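Local atomic coordinates of cytochrome c552 (Thermochromatium tepidum, PDB entry 5ZE8), a protein that carries five heme c groups in one chain and probably transfers electrons at low potential in a thermophilic purple sulfur photosynthetic bacterium. Residues Ile139-Ala142 with Glu143-Arg147; Asn215-Gln218 with Leu219-Asp223; Ala327-Ala330 with Ser331-Leu335. All blocks are in the same frame, centred on the assembly; numbering follows the deposited sequence.

Contact 1: Ile139-Ala142 with Glu143-Arg147; sequences IQDA and EGKLR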
ATOM      1  N   ILE A 139     -11.477  -2.828 -13.362  1.00 15.92           N
ATOM      2  CA  ILE A 139     -10.983  -4.155 -13.138  1.00 16.85           C
ATOM      3  C   ILE A 139     -11.895  -5.295 -13.569  1.00 18.30           C
ATOM      4  O   ILE A 139     -11.436  -6.427 -13.667  1.00 25.73           O
ATOM      5  CB  ILE A 139     -10.439  -4.344 -11.689  1.00 19.72           C
ATOM      6  CG1 ILE A 139     -11.487  -4.099 -10.673  1.00 23.45           C
ATOM      7  CG2 ILE A 139      -9.202  -3.408 -11.470  1.00 19.28           C
ATOM      8  CD1 ILE A 139     -11.166  -4.640  -9.307  1.00 26.28           C
ATOM      9  N   GLN A 140     -13.197  -5.049 -13.734  1.00 17.23           N
ATOM     10  CA  GLN A 140     -14.098  -6.153 -14.075  1.00 19.18           C
ATOM     11  C   GLN A 140     -14.542  -5.848 -15.487  1.00 21.96           C
ATOM     12  O   GLN A 140     -15.131  -4.755 -15.719  1.00 24.23           O
ATOM     13  CB  GLN A 140     -15.339  -6.103 -13.198  1.00 20.47           C
ATOM     14  CG  GLN A 140     -16.373  -7.173 -13.538  1.00 22.12           C
ATOM     15  CD  GLN A 140     -17.852  -6.767 -13.212  1.00 25.07           C
ATOM     16  OE1 GLN A 140     -18.616  -6.120 -14.001  1.00 32.47           O
ATOM     17  NE2 GLN A 140     -18.253  -7.192 -12.113  1.00 24.18           N
ATOM     18  N   ASP A 141     -14.319  -6.759 -16.377  1.00 19.84           N
ATOM     19  CA  ASP A 141     -14.830  -6.590 -17.714  1.00 23.89           C
ATOM     20  C   ASP A 141     -16.341  -6.923 -17.801  1.00 24.60           C
ATOM     21  O   ASP A 141     -16.928  -7.412 -16.812  1.00 23.01           O
ATOM     22  CB  ASP A 141     -13.951  -7.281 -18.739  1.00 26.22           C
ATOM     23  CG  ASP A 141     -14.165  -8.780 -18.845  1.00 29.51           C
ATOM     24  OD1 ASP A 141     -15.168  -9.379 -18.337  1.00 25.66           O
ATOM     25  OD2 ASP A 141     -13.323  -9.374 -19.529  1.00 26.84           O
ATOM     26  N   ALA A 142     -16.936  -6.637 -18.966  1.00 24.54           N
ATOM     27  CA  ALA A 142     -18.403  -6.882 -19.186  1.00 24.30           C
ATOM     28  C   ALA A 142     -18.840  -8.353 -18.941  1.00 24.76           C
ATOM     29  O   ALA A 142     -19.995  -8.567 -18.603  1.00 26.22           O
ATOM     30  CB  ALA A 142     -18.809  -6.487 -20.597  1.00 24.70           C
ATOM     31  N   GLU A 143     -17.946  -9.332 -19.046  1.00 22.07           N
ATOM     32  CA  GLU A 143     -18.276 -10.690 -18.752  1.00 20.68           C
ATOM     33  C   GLU A 143     -17.914 -11.165 -17.365  1.00 20.30           C
ATOM     34  O   GLU A 143     -18.074 -12.349 -17.064  1.00 22.64           O
ATOM     35  CB  GLU A 143     -17.585 -11.600 -19.745  1.00 25.64           C
ATOM     36  CG  GLU A 143     -17.665 -11.159 -21.194  1.00 30.81           C
ATOM     37  CD  GLU A 143     -19.065 -10.788 -21.631  1.00 36.57           C
ATOM     38  OE1 GLU A 143     -19.960 -11.668 -21.493  1.00 35.46           O
ATOM     39  OE2 GLU A 143     -19.244  -9.619 -22.108  1.00 36.91           O
ATOM     40  N   GLY A 144     -17.445 -10.228 -16.512  1.00 18.21           N
ATOM     41  CA  GLY A 144     -17.173 -10.488 -15.141  1.00 20.17           C
ATOM     42  C   GLY A 144     -15.769 -10.951 -14.828  1.00 23.70           C
ATOM     43  O   GLY A 144     -15.535 -11.230 -13.658  1.00 21.62           O
ATOM     44  N   LYS A 145     -14.906 -10.988 -15.864  1.00 20.22           N
ATOM     45  CA  LYS A 145     -13.494 -11.446 -15.694  1.00 24.54           C
ATOM     46  C   LYS A 145     -12.728 -10.310 -15.027  1.00 19.60           C
ATOM     47  O   LYS A 145     -12.887  -9.195 -15.401  1.00 23.89           O
ATOM     48  CB  LYS A 145     -12.857 -11.881 -17.018  1.00 30.06           C
ATOM     49  CG  LYS A 145     -13.528 -13.132 -17.643  1.00 33.36           C
ATOM     50  CD  LYS A 145     -14.024 -14.175 -16.641  1.00 41.12           C
ATOM     51  CE  LYS A 145     -14.431 -15.463 -17.337  1.00 46.59           C
ATOM     52  NZ  LYS A 145     -15.478 -15.250 -18.376  1.00 48.56           N
ATOM     53  N   LEU A 146     -11.989 -10.617 -14.000  1.00 21.60           N
ATOM     54  CA  LEU A 146     -11.159  -9.565 -13.301  1.00 22.94           C
ATOM     55  C   LEU A 146      -9.871  -9.372 -14.076  1.00 23.34           C
ATOM     56  O   LEU A 146      -9.251 -10.322 -14.442  1.00 25.98           O
ATOM     57  CB  LEU A 146     -10.900  -9.911 -11.829  1.00 26.04           C
ATOM     58  CG  LEU A 146     -12.121  -9.873 -10.893  1.00 29.33           C
ATOM     59  CD1 LEU A 146     -11.789  -9.537  -9.468  1.00 33.36           C
ATOM     60  CD2 LEU A 146     -13.101  -8.840 -11.334  1.00 27.55           C
ATOM     61  N   ARG A 147      -9.532  -8.136 -14.338  1.00 18.38           N
ATOM     62  CA  ARG A 147      -8.402  -7.718 -15.127  1.00 16.42           C
ATOM     63  C   ARG A 147      -7.572  -6.885 -14.123  1.00 16.07           C
ATOM     64  O   ARG A 147      -7.968  -5.787 -13.774  1.00 19.69           O
ATOM     65  CB  ARG A 147      -8.834  -6.776 -16.246  1.00 20.84           C
ATOM     66  CG  ARG A 147      -9.876  -7.260 -17.224  1.00 25.98           C
ATOM     67  CD  ARG A 147     -10.120  -6.134 -18.212  1.00 27.64           C
ATOM     68  NE  ARG A 147     -10.980  -5.023 -17.731  1.00 25.12           N
ATOM     69  CZ  ARG A 147     -11.820  -4.353 -18.532  1.00 26.84           C
ATOM     70  NH1 ARG A 147     -11.907  -4.663 -19.841  1.00 31.90           N
ATOM     71  NH2 ARG A 147     -12.645  -3.421 -18.078  1.00 30.98           N
TER
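Ile139 gives its carbonyl O to the backbone N of Arg147 at 2.6 Å, the bond at the open end of this reversed loop, while its CB and CG2 lie against the Arg147 carbonyl O. Its side chain, close to a heme c, also packs on Ala152 and Gln231. Gln140 is bridged to Leu146 through the backbones; its CG runs over Gly144 CA, and its CB touches the CD2 methyl of Leu146. Asp141 starts a type I beta turn that ends at Gly144, whose N donates to Asp141 O at 2.9 Å. With Asp141 CG held between its own N and carbonyl carbon (chi1 79°), OD1 reaches forward into the turn, taking Lys145 N at 3.0 Å from above the carboxylate plane and Glu143 N in a weak bond. Asp141 N donates to Lys145 O. Asp141 CB sits over one face of the Arg147 guanidinium, 3.5 Å from NH1, while NE of that group bonds Gly138 O. Replacing Arg147 with an alanine would probably uncover Asp141 CB and leave Gly138 O without this donor. Backbone bonds hold the turn, a carboxylate oxygen adds one sound and one weak bond, and the guanidinium charge does not touch it.

Contact 2: Asn215-Gln218 with Leu219-Asp223; sequences NPRQ and LRTSD. With HEC (heme c), chain D.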
ATOM      1  N   ASN A 215      -2.951  14.124 -20.482  1.00 12.86           N
ATOM      2  CA  ASN A 215      -3.963  13.177 -20.052  1.00 12.44           C
ATOM      3  C   ASN A 215      -4.372  13.486 -18.587  1.00 13.72           C
ATOM      4  O   ASN A 215      -4.119  12.692 -17.672  1.00 12.30           O
ATOM      5  CB  ASN A 215      -3.499  11.774 -20.318  1.00 13.19           C
ATOM      6  CG  ASN A 215      -4.562  10.715 -20.188  1.00 13.63           C
ATOM      7  OD1 ASN A 215      -5.679  10.979 -19.754  1.00 15.25           O
ATOM      8  ND2 ASN A 215      -4.200   9.473 -20.533  1.00 13.02           N
ATOM      9  N   PRO A 216      -5.023  14.610 -18.362  1.00 13.44           N
ATOM     10  CA  PRO A 216      -5.369  15.013 -17.004  1.00 14.37           C
ATOM     11  C   PRO A 216      -6.257  14.038 -16.291  1.00 14.66           C
ATOM     12  O   PRO A 216      -6.086  13.911 -15.076  1.00 14.79           O
ATOM     13  CB  PRO A 216      -6.049  16.406 -17.167  1.00 17.08           C
ATOM     14  CG  PRO A 216      -6.374  16.511 -18.578  1.00 16.80           C
ATOM     15  CD  PRO A 216      -5.394  15.659 -19.348  1.00 15.99           C
ATOM     16  N   ARG A 217      -7.220  13.433 -16.984  1.00 17.01           N
ATOM     17  CA  ARG A 217      -8.149  12.526 -16.289  1.00 20.79           C
ATOM     18  C   ARG A 217      -7.488  11.273 -15.792  1.00 19.23           C
ATOM     19  O   ARG A 217      -7.686  10.879 -14.631  1.00 21.60           O
ATOM     20  CB  ARG A 217      -9.422  12.341 -17.097  1.00 26.05           C
ATOM     21  CG  ARG A 217     -10.120  13.734 -17.211  1.00 34.93           C
ATOM     22  CD  ARG A 217     -11.627  13.746 -16.925  1.00 42.72           C
ATOM     23  NE  ARG A 217     -12.025  12.666 -16.019  1.00 49.83           N
ATOM     24  CZ  ARG A 217     -12.474  12.779 -14.766  1.00 55.78           C
ATOM     25  NH1 ARG A 217     -12.770  11.651 -14.104  1.00 50.45           N
ATOM     26  NH2 ARG A 217     -12.633  13.977 -14.158  1.00 60.52           N
ATOM     27  N   GLN A 218      -6.530  10.758 -16.529  1.00 14.14           N
ATOM     28  CA  GLN A 218      -5.755   9.628 -16.024  1.00 13.99           C
ATOM     29  C   GLN A 218      -4.795  10.000 -14.910  1.00 14.80           C
ATOM     30  O   GLN A 218      -4.739   9.316 -13.875  1.00 17.79           O
ATOM     31  CB  GLN A 218      -4.935   8.995 -17.171  1.00 12.99           C
ATOM     32  CG  GLN A 218      -3.997   7.862 -16.779  1.00 14.77           C
ATOM     33  CD  GLN A 218      -4.615   6.636 -16.147  1.00 15.11           C
ATOM     34  OE1 GLN A 218      -5.788   6.271 -16.433  1.00 15.89           O
ATOM     35  NE2 GLN A 218      -3.822   5.945 -15.307  1.00 14.71           N
ATOM     36  N   LEU A 219      -4.046  11.037 -15.123  1.00 13.37           N
ATOM     37  CA  LEU A 219      -2.966  11.375 -14.198  1.00 12.87           C
ATOM     38  C   LEU A 219      -3.420  12.037 -12.886  1.00 12.33           C
ATOM     39  O   LEU A 219      -2.744  11.973 -11.851  1.00 12.49           O
ATOM     40  CB  LEU A 219      -1.924  12.294 -14.864  1.00 13.57           C
ATOM     41  CG  LEU A 219      -0.820  11.607 -15.665  1.00 14.11           C
ATOM     42  CD1 LEU A 219       0.137  10.818 -14.788  1.00 14.29           C
ATOM     43  CD2 LEU A 219      -1.354  10.771 -16.804  1.00 13.29           C
ATOM     44  N   ARG A 220      -4.539  12.791 -12.928  1.00 12.00           N
ATOM     45  CA  ARG A 220      -4.938  13.566 -11.775  1.00 13.44           C
ATOM     46  C   ARG A 220      -6.000  12.933 -10.919  1.00 12.78           C
ATOM     47  O   ARG A 220      -6.298  13.486  -9.813  1.00 14.58           O
ATOM     48  CB  ARG A 220      -5.404  14.974 -12.161  1.00 14.87           C
ATOM     49  CG  ARG A 220      -4.418  15.842 -12.879  1.00 17.62           C
ATOM     50  CD  ARG A 220      -4.827  17.264 -12.534  1.00 24.02           C
ATOM     51  NE  ARG A 220      -4.029  18.249 -13.268  1.00 26.48           N
ATOM     52  CZ  ARG A 220      -2.918  18.795 -12.848  1.00 25.75           C
ATOM     53  NH1 ARG A 220      -2.345  18.456 -11.708  1.00 30.50           N
ATOM     54  NH2 ARG A 220      -2.287  19.610 -13.651  1.00 28.55           N
ATOM     55  N   THR A 221      -6.606  11.836 -11.364  1.00 11.87           N
ATOM     56  CA  THR A 221      -7.650  11.157 -10.596  1.00 11.88           C
ATOM     57  C   THR A 221      -7.199   9.748 -10.170  1.00 10.66           C
ATOM     58  O   THR A 221      -6.110   9.290 -10.524  1.00 11.47           O
ATOM     59  CB  THR A 221      -8.941  10.996 -11.416  1.00 12.97           C
ATOM     60  OG1 THR A 221      -8.809   9.959 -12.400  1.00 15.06           O
ATOM     61  CG2 THR A 221      -9.279  12.318 -12.087  1.00 15.83           C
ATOM     62  N   SER A 222      -8.053   9.058  -9.415  1.00 11.52           N
ATOM     63  CA  SER A 222      -7.761   7.757  -8.968  1.00 10.97           C
ATOM     64  C   SER A 222      -7.590   6.772 -10.073  1.00 11.41           C
ATOM     65  O   SER A 222      -7.081   5.645  -9.800  1.00 12.14           O
ATOM     66  CB  SER A 222      -8.802   7.233  -7.972  1.00 12.87           C
ATOM     67  OG  SER A 222     -10.085   6.994  -8.600  1.00 16.21           O
ATOM     68  N   ASP A 223      -7.942   7.104 -11.323  1.00 11.38           N
ATOM     69  CA  ASP A 223      -7.565   6.238 -12.447  1.00 12.36           C
ATOM     70  C   ASP A 223      -6.089   5.879 -12.459  1.00 10.80           C
ATOM     71  O   ASP A 223      -5.747   4.830 -13.015  1.00 11.86           O
ATOM     72  CB  ASP A 223      -7.928   6.913 -13.795  1.00 13.01           C
ATOM     73  CG  ASP A 223      -9.453   6.947 -14.048  1.00 18.36           C
ATOM     74  OD1 ASP A 223     -10.281   6.537 -13.199  1.00 17.13           O
ATOM     75  OD2 ASP A 223      -9.826   7.438 -15.130  1.00 21.68           O
TER
HETATM   76 FE   HEC D 503       5.304  10.393 -12.100  1.00 10.05          FE
HETATM   77  CHA HEC D 503       3.466  13.347 -12.112  1.00 10.39           C
HETATM   78  CHB HEC D 503       7.898  11.993 -13.547  1.00 10.16           C
HETATM   79  CHC HEC D 503       7.338   7.616 -11.493  1.00  9.28           C
HETATM   80  CHD HEC D 503       2.547   8.630 -11.273  1.00  8.52           C
HETATM   81  NA  HEC D 503       5.624  12.262 -12.683  1.00  9.78           N
HETATM   82  C1A HEC D 503       4.779  13.336 -12.588  1.00 10.97           C
HETATM   83  C2A HEC D 503       5.466  14.525 -13.007  1.00 10.23           C
HETATM   84  C3A HEC D 503       6.730  14.137 -13.441  1.00 10.78           C
HETATM   85  C4A HEC D 503       6.798  12.751 -13.227  1.00 10.10           C
HETATM   86  CMA HEC D 503       7.881  14.982 -13.991  1.00 11.45           C
HETATM   87  CAA HEC D 503       4.867  15.944 -12.897  1.00 12.00           C
HETATM   88  CBA HEC D 503       5.260  16.442 -11.500  1.00 13.61           C
HETATM   89  CGA HEC D 503       4.759  17.854 -11.263  1.00 19.47           C
HETATM   90  O1A HEC D 503       4.865  18.727 -12.171  1.00 17.18           O
HETATM   91  O2A HEC D 503       4.406  18.186 -10.119  1.00 21.56           O
HETATM   92  NB  HEC D 503       7.245   9.879 -12.460  1.00  9.15           N
HETATM   93  C1B HEC D 503       8.082  10.682 -13.098  1.00  9.74           C
HETATM   94  C2B HEC D 503       9.364  10.004 -13.177  1.00 10.37           C
HETATM   95  C3B HEC D 503       9.251   8.805 -12.566  1.00  9.37           C
HETATM   96  C4B HEC D 503       7.875   8.707 -12.148  1.00  9.93           C
HETATM   97  CMB HEC D 503      10.621  10.617 -13.752  1.00 10.73           C
HETATM   98  CAB HEC D 503      10.231   7.779 -12.199  1.00  9.41           C
HETATM   99  CBB HEC D 503      11.357   8.189 -11.474  1.00 10.42           C
HETATM  100  NC  HEC D 503       4.998   8.512 -11.506  1.00  8.59           N
HETATM  101  C1C HEC D 503       5.931   7.511 -11.257  1.00  9.77           C
HETATM  102  C2C HEC D 503       5.299   6.339 -10.792  1.00  8.90           C
HETATM  103  C3C HEC D 503       3.926   6.557 -10.801  1.00  9.42           C
HETATM  104  C4C HEC D 503       3.760   7.946 -11.211  1.00  8.71           C
HETATM  105  CMC HEC D 503       6.038   5.044 -10.530  1.00  9.06           C
HETATM  106  CAC HEC D 503       2.842   5.605 -10.399  1.00  8.90           C
HETATM  107  CBC HEC D 503       2.911   4.918  -9.135  1.00  8.63           C
HETATM  108  ND  HEC D 503       3.446  10.877 -11.765  1.00  9.29           N
HETATM  109  C1D HEC D 503       2.427   9.996 -11.452  1.00  9.21           C
HETATM  110  C2D HEC D 503       1.126  10.701 -11.263  1.00 10.51           C
HETATM  111  C3D HEC D 503       1.399  12.006 -11.496  1.00 10.41           C
HETATM  112  C4D HEC D 503       2.848  12.137 -11.806  1.00 10.04           C
HETATM  113  CMD HEC D 503      -0.209  10.073 -11.038  1.00  8.63           C
HETATM  114  CAD HEC D 503       0.404  13.126 -11.450  1.00 11.03           C
HETATM  115  CBD HEC D 503       0.203  13.633 -10.016  1.00 12.53           C
HETATM  116  CGD HEC D 503      -1.077  14.453  -9.925  1.00 15.55           C
HETATM  117  O1D HEC D 503      -2.016  14.108  -9.195  1.00 16.36           O
HETATM  118  O2D HEC D 503      -1.117  15.525 -10.503  1.00 19.92           O
HETATM  119  O   HOH W   1      -8.094   7.028 -17.460  1.00 17.71           O
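Leu219 N donates to Asn215 O at 3.0 Å and Arg220 N to Pro216 O at 2.9 Å, two backbone bonds of the short helix 216-220. Asn215 is its N-cap: OD1 accepts a weak capping bond from Gln218 N, while ND2 is held by Gln160 and by the carbonyl of Lys134. Farther along, Thr221 OG1 donates to Arg217 O at 2.7 Å, in line with the C=O bond, and accepts from Asp223 N at 3.2 Å, an ST turn. The same rotation (chi1 75°) lays Thr221 CG2 over one face of the Arg217 guanidinium. Gln218 bends at chi2 (60°) to bring its amide across Asp223: NE2 gives a weak bond to Asp223 O, which Tyr153 also holds, and OE1 lies 3.5 Å from Asp223 CB. A water joins Gln218 OE1 to Asp223 OD2. Apolar contact is made with the heme c, where Leu219 CD1 rests 3.7 Å from the C2D and C3D carbons of one pyrrole. Leu219 CD2 turns the other way, to Asn215 O and Gln218 CG. Arg220 extends from CG to NE and brings NH1 to 3.4 Å from propionate oxygen O2D, where its charge could favour the ionised propionate, though the approach is oblique. Side-chain oxygens bond the backbone before and after the turn, the capping one weakly, and the face between them offers the heme a leucine methyl beside a positive charge.

Contact 3: Ala327-Ala330 with Ser331-Leu335; sequences AYDA and SGEVL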
ATOM      1  N   ALA A 327      -1.639  -0.238  32.914  1.00 13.35           N
ATOM      2  CA  ALA A 327      -1.653   0.618  34.099  1.00 14.38           C
ATOM      3  C   ALA A 327      -0.478   0.228  34.974  1.00 14.89           C
ATOM      4  O   ALA A 327      -0.156  -0.961  35.129  1.00 15.89           O
ATOM      5  CB  ALA A 327      -2.909   0.477  34.885  1.00 15.29           C
ATOM      6  N   TYR A 328       0.228   1.231  35.455  1.00 14.34           N
ATOM      7  CA  TYR A 328       1.498   1.007  36.213  1.00 14.01           C
ATOM      8  C   TYR A 328       1.392   1.663  37.611  1.00 15.29           C
ATOM      9  O   TYR A 328       0.723   2.696  37.732  1.00 13.44           O
ATOM     10  CB  TYR A 328       2.688   1.685  35.525  1.00 15.36           C
ATOM     11  CG  TYR A 328       2.940   1.163  34.125  1.00 14.36           C
ATOM     12  CD1 TYR A 328       2.284   1.740  33.032  1.00 15.94           C
ATOM     13  CD2 TYR A 328       3.823   0.118  33.880  1.00 17.50           C
ATOM     14  CE1 TYR A 328       2.527   1.250  31.739  1.00 14.97           C
ATOM     15  CE2 TYR A 328       4.082  -0.350  32.591  1.00 14.89           C
ATOM     16  CZ  TYR A 328       3.422   0.241  31.552  1.00 17.49           C
ATOM     17  OH  TYR A 328       3.716  -0.245  30.279  1.00 19.03           O
ATOM     18  N   ASP A 329       2.125   1.068  38.600  1.00 14.90           N
ATOM     19  CA  ASP A 329       2.326   1.722  39.828  1.00 16.48           C
ATOM     20  C   ASP A 329       3.421   2.782  39.684  1.00 15.93           C
ATOM     21  O   ASP A 329       4.107   2.934  38.634  1.00 19.60           O
ATOM     22  CB  ASP A 329       2.554   0.709  41.011  1.00 17.90           C
ATOM     23  CG  ASP A 329       3.904   0.061  41.025  1.00 19.23           C
ATOM     24  OD1 ASP A 329       4.878   0.530  40.416  1.00 18.86           O
ATOM     25  OD2 ASP A 329       3.986  -0.986  41.769  1.00 22.07           O
ATOM     26  N   ALA A 330       3.682   3.531  40.796  1.00 14.54           N
ATOM     27  CA  ALA A 330       4.668   4.604  40.763  1.00 17.44           C
ATOM     28  C   ALA A 330       6.111   4.151  40.704  1.00 17.79           C
ATOM     29  O   ALA A 330       7.030   4.993  40.585  1.00 20.73           O
ATOM     30  CB  ALA A 330       4.416   5.539  41.969  1.00 17.65           C
ATOM     31  N   SER A 331       6.384   2.827  40.767  1.00 17.61           N
ATOM     32  CA  SER A 331       7.709   2.282  40.540  1.00 21.10           C
ATOM     33  C   SER A 331       7.858   1.745  39.133  1.00 20.73           C
ATOM     34  O   SER A 331       8.931   1.247  38.763  1.00 21.23           O
ATOM     35  CB  SER A 331       8.030   1.188  41.541  1.00 24.06           C
ATOM     36  OG  SER A 331       7.268  -0.002  41.303  1.00 24.96           O
ATOM     37  N   GLY A 332       6.794   1.922  38.358  1.00 20.19           N
ATOM     38  CA  GLY A 332       6.740   1.444  36.961  1.00 19.96           C
ATOM     39  C   GLY A 332       6.443  -0.010  36.757  1.00 19.49           C
ATOM     40  O   GLY A 332       6.747  -0.554  35.666  1.00 22.60           O
ATOM     41  N   GLU A 333       5.886  -0.662  37.750  1.00 17.87           N
ATOM     42  CA  GLU A 333       5.534  -2.099  37.700  1.00 19.07           C
ATOM     43  C   GLU A 333       4.147  -2.184  37.130  1.00 17.30           C
ATOM     44  O   GLU A 333       3.279  -1.352  37.437  1.00 15.92           O
ATOM     45  CB  GLU A 333       5.592  -2.752  39.091  1.00 20.54           C
ATOM     46  CG  GLU A 333       6.991  -3.081  39.512  1.00 27.82           C
ATOM     47  CD  GLU A 333       7.724  -4.090  38.591  1.00 39.51           C
ATOM     48  OE1 GLU A 333       7.186  -5.192  38.283  1.00 44.25           O
ATOM     49  OE2 GLU A 333       8.869  -3.783  38.163  1.00 49.14           O
ATOM     50  N   VAL A 334       3.899  -3.170  36.252  1.00 16.65           N
ATOM     51  CA  VAL A 334       2.565  -3.348  35.718  1.00 15.36           C
ATOM     52  C   VAL A 334       1.540  -3.848  36.715  1.00 17.68           C
ATOM     53  O   VAL A 334       1.733  -4.899  37.299  1.00 20.84           O
ATOM     54  CB  VAL A 334       2.599  -4.313  34.534  1.00 15.69           C
ATOM     55  CG1 VAL A 334       1.258  -4.651  34.017  1.00 16.11           C
ATOM     56  CG2 VAL A 334       3.479  -3.676  33.492  1.00 17.98           C
ATOM     57  N   LEU A 335       0.437  -3.140  36.839  1.00 17.69           N
ATOM     58  CA  LEU A 335      -0.682  -3.581  37.613  1.00 18.12           C
ATOM     59  C   LEU A 335      -1.823  -4.230  36.836  1.00 18.33           C
ATOM     60  O   LEU A 335      -2.618  -5.038  37.350  1.00 19.65           O
ATOM     61  CB  LEU A 335      -1.192  -2.417  38.440  1.00 19.81           C
ATOM     62  CG  LEU A 335      -0.200  -1.755  39.387  1.00 19.82           C
ATOM     63  CD1 LEU A 335      -0.926  -0.621  40.022  1.00 20.07           C
ATOM     64  CD2 LEU A 335       0.319  -2.707  40.429  1.00 25.30           C
TER
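A beta hairpin, strand 320-328 turning into strand 334-337, closes here through a type I turn from Asp329 to Gly332 at the edge of the antiparallel sheet. Tyr328 and Val334 form a non-hydrogen-bonded pair, flanked by the bonds of Leu335 N to Ala327 O at 2.8 Å and Asp329 N to Glu333 O at 2.9 Å. On the face shared by the pair, Tyr328 CE2 meets Val334 CG2 at 3.5 Å, the two side chains crossing at a slant, and CD2 of the ring lies near the carbonyl O of Gly332. Leu335 lays CG and CD1 along the backbone N and CB of Asp329. Within the turn, Gly332 N donates to Asp329 O. The Asp329 carboxylate is turned forward into the turn, its CG between the backbone N and carbonyl carbon (chi1 75°), and OD1 collects three donors. Ser331 OG comes on the syn side at 2.6 Å, only 20° out of the carboxylate plane; Ser331 N, at 2.8 Å, comes in over one face of the carboxylate and Glu333 N, at 3.1 Å, over the other. Glu333 CB packs beside both carboxylate oxygens. Tyr328 is also bonded through its backbone to Ala396 and Leu397, which ties the hairpin to the neighbouring strand. Three donors on one oxygen would fix the rotation of the carboxylate and are likely to stabilise its negative charge.

Overall arrangement
Contacts 1 and 3 are surface turns of similar design, each a type I turn begun by an aspartate that turns a carboxylate oxygen onto the main chain and ended by a glycine. They differ in setting: contact 1 is a loop, between strands 133-136 and 153-155, that carries one bridge of its own near a heme, whereas contact 3 ends a true hairpin on the far side of the chain's centre, some 57 Å away centre to centre. Contact 2 is partly buried and helical, about 21 Å from contact 1 by centres, and is the one that lines a heme pocket. Its chemistry accordingly mixes a weak capping bond, a bridging water and apolar packing on the porphyrin.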